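Local structure of hemoglobin component VII (Tokunagayusurika akamusi, 1X46) at residues I12-S17 with K132-S137. The protein probably carries or stores oxygen in the midge larva, as a heme-binding member of the globin family. Residues are numbered along the deposited sequence; the frame is centred on the assembly and turned at random.
Sequences IALVKS and KKAWDS
Val-15 lays one methyl, CG1, over a face of the Trp-135 indole, 3.8 Å from the centroid of the six-membered ring and only 11° off its normal, a CH-pi contact offset toward the rim of the indole as a whole. With CG1 anti to the backbone N (chi1 170°), the second methyl, CG2, stands beside that N, against CG, CD1 and CD2 of the indole's five-membered ring, and also meets Ala-134 CB at 4.0 Å as well as its carbonyl group. The valine backbone follows the indole too: its carbonyl O lies 3.7 Å from Trp-135 CZ2. The indole NE1 is hydrogen-bonded to the hydroxyl of Ser-18, one turn on from Leu-14, whose carbonyl O is also bonded to that hydroxyl. Alongside Val-15 on the same helix, Leu-14 CB rests on Ala-134 CB at 3.9 Å, and its CD1 touches the same methyl.

This is globin packing of the first helix, 9-20, against the last, 129-146, the A and H helices of the fold. The short segments cross nearly perpendicularly, at -98°, with axes 8.5 Å apart. Small Ala-134 at the crossing is consistent with so close an approach, and the CA atoms of Val-15 and Trp-135 are 6.0 Å apart. Ile-76 of helix 59-78 touches both of these residues, while Leu-116 and Leu-120 bring helix 106-123 to the indole. The Trp-135 side chain lies about 8 Å from the heme.

Across the two segments the adhesion is apolar, with no hydrogen bond between them; the buried indole N-H is nevertheless satisfied by Ser-18, which ties the ring to the first helix and should limit its rotation.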
loop_
_atom_site.group_PDB
_atom_site.type_symbol
_atom_site.label_atom_id
_atom_site.label_comp_id
_atom_site.label_asym_id
_atom_site.label_seq_id
_atom_site.Cartn_x
_atom_site.Cartn_y
_atom_site.Cartn_z
ATOM N N ILE A 12 11.270 -0.060 -10.914
ATOM C CA ILE A 12 10.598 -1.292 -10.494
ATOM C C ILE A 12 11.492 -2.097 -9.548
ATOM O O ILE A 12 11.045 -2.582 -8.500
ATOM C CB ILE A 12 10.175 -2.135 -11.739
ATOM C CG1 ILE A 12 9.108 -1.373 -12.539
ATOM C CG2 ILE A 12 9.696 -3.541 -11.315
ATOM C CD1 ILE A 12 8.797 -1.962 -13.920
ATOM N N ALA A 13 12.776 -2.215 -9.882
ATOM C CA ALA A 13 13.676 -2.940 -8.998
ATOM C C ALA A 13 13.808 -2.272 -7.638
ATOM O O ALA A 13 13.900 -2.959 -6.612
ATOM C CB ALA A 13 15.070 -3.138 -9.661
ATOM N N LEU A 14 13.781 -0.940 -7.624
ATOM C CA LEU A 14 13.936 -0.208 -6.353
ATOM C C LEU A 14 12.737 -0.454 -5.444
ATOM O O LEU A 14 12.903 -0.641 -4.229
ATOM C CB LEU A 14 14.089 1.288 -6.577
ATOM C CG LEU A 14 15.420 1.800 -7.140
ATOM C CD1 LEU A 14 15.314 3.301 -7.422
ATOM C CD2 LEU A 14 16.566 1.510 -6.202
ATOM N N VAL A 15 11.542 -0.454 -6.047
ATOM C CA VAL A 15 10.335 -0.826 -5.310
ATOM C C VAL A 15 10.393 -2.278 -4.833
ATOM O O VAL A 15 10.170 -2.538 -3.670
ATOM C CB VAL A 15 9.077 -0.579 -6.158
ATOM C CG1 VAL A 15 7.830 -1.181 -5.506
ATOM C CG2 VAL A 15 8.905 0.939 -6.452
ATOM N N LYS A 16 10.697 -3.231 -5.721
ATOM C CA LYS A 16 10.739 -4.631 -5.274
ATOM C C LYS A 16 11.766 -4.857 -4.145
ATOM O O LYS A 16 11.461 -5.539 -3.155
ATOM C CB LYS A 16 11.058 -5.577 -6.438
ATOM C CG LYS A 16 9.976 -5.698 -7.473
ATOM C CD LYS A 16 10.363 -6.644 -8.614
ATOM C CE LYS A 16 9.175 -6.770 -9.575
ATOM N NZ LYS A 16 9.492 -7.579 -10.794
ATOM N N SER A 17 12.951 -4.257 -4.272
ATOM C CA SER A 17 13.995 -4.496 -3.275
ATOM C C SER A 17 13.736 -3.812 -1.940
ATOM O O SER A 17 13.979 -4.401 -0.892
ATOM C CB SER A 17 15.392 -4.162 -3.800
ATOM O OG SER A 17 15.469 -2.844 -4.282
ATOM N N LYS A 132 12.289 7.174 -3.185
ATOM C CA LYS A 132 11.023 7.890 -3.091
ATOM C C LYS A 132 10.393 8.130 -4.458
ATOM O O LYS A 132 9.188 7.935 -4.635
ATOM C CB LYS A 132 11.253 9.225 -2.363
ATOM C CG LYS A 132 9.955 9.967 -2.111
ATOM C CD LYS A 132 10.172 11.436 -1.812
ATOM C CE LYS A 132 8.883 12.264 -2.065
ATOM N NZ LYS A 132 7.574 11.483 -1.994
ATOM N N LYS A 133 11.225 8.537 -5.428
ATOM C CA LYS A 133 10.773 8.758 -6.797
ATOM C C LYS A 133 10.200 7.489 -7.411
ATOM O O LYS A 133 9.155 7.546 -8.055
ATOM C CB LYS A 133 11.923 9.286 -7.651
ATOM C CG LYS A 133 11.483 9.802 -8.998
ATOM C CD LYS A 133 12.651 10.529 -9.622
ATOM C CE LYS A 133 13.447 9.563 -10.461
ATOM N NZ LYS A 133 12.696 9.291 -11.731
ATOM N N ALA A 134 10.858 6.349 -7.170
ATOM C CA ALA A 134 10.383 5.072 -7.712
ATOM C C ALA A 134 9.003 4.704 -7.149
ATOM O O ALA A 134 8.083 4.358 -7.916
ATOM C CB ALA A 134 11.371 3.972 -7.447
ATOM N N TRP A 135 8.848 4.779 -5.818
ATOM C CA TRP A 135 7.533 4.524 -5.230
ATOM C C TRP A 135 6.449 5.518 -5.668
ATOM O O TRP A 135 5.293 5.131 -5.844
ATOM C CB TRP A 135 7.618 4.492 -3.709
ATOM C CG TRP A 135 8.187 3.244 -3.170
ATOM C CD1 TRP A 135 9.489 2.994 -2.858
ATOM C CD2 TRP A 135 7.456 2.057 -2.822
ATOM N NE1 TRP A 135 9.626 1.719 -2.353
ATOM C CE2 TRP A 135 8.394 1.119 -2.313
ATOM C CE3 TRP A 135 6.105 1.696 -2.865
ATOM C CZ2 TRP A 135 8.022 -0.167 -1.869
ATOM C CZ3 TRP A 135 5.730 0.411 -2.427
ATOM C CH2 TRP A 135 6.684 -0.505 -1.933
ATOM N N ASP A 136 6.831 6.784 -5.864
ATOM C CA ASP A 136 5.887 7.809 -6.322
ATOM C C ASP A 136 5.329 7.380 -7.678
ATOM O O ASP A 136 4.129 7.509 -7.915
ATOM C CB ASP A 136 6.609 9.172 -6.430
ATOM C CG ASP A 136 6.665 9.927 -5.104
ATOM O OD1 ASP A 136 6.078 9.470 -4.117
ATOM O OD2 ASP A 136 7.240 11.014 -4.968
ATOM N N SER A 137 6.210 6.867 -8.541
ATOM C CA SER A 137 5.807 6.447 -9.898
ATOM C C SER A 137 4.881 5.239 -9.839
ATOM O O SER A 137 3.921 5.162 -10.617
ATOM C CB SER A 137 7.032 6.146 -10.766
ATOM O OG SER A 137 7.774 7.339 -10.970
#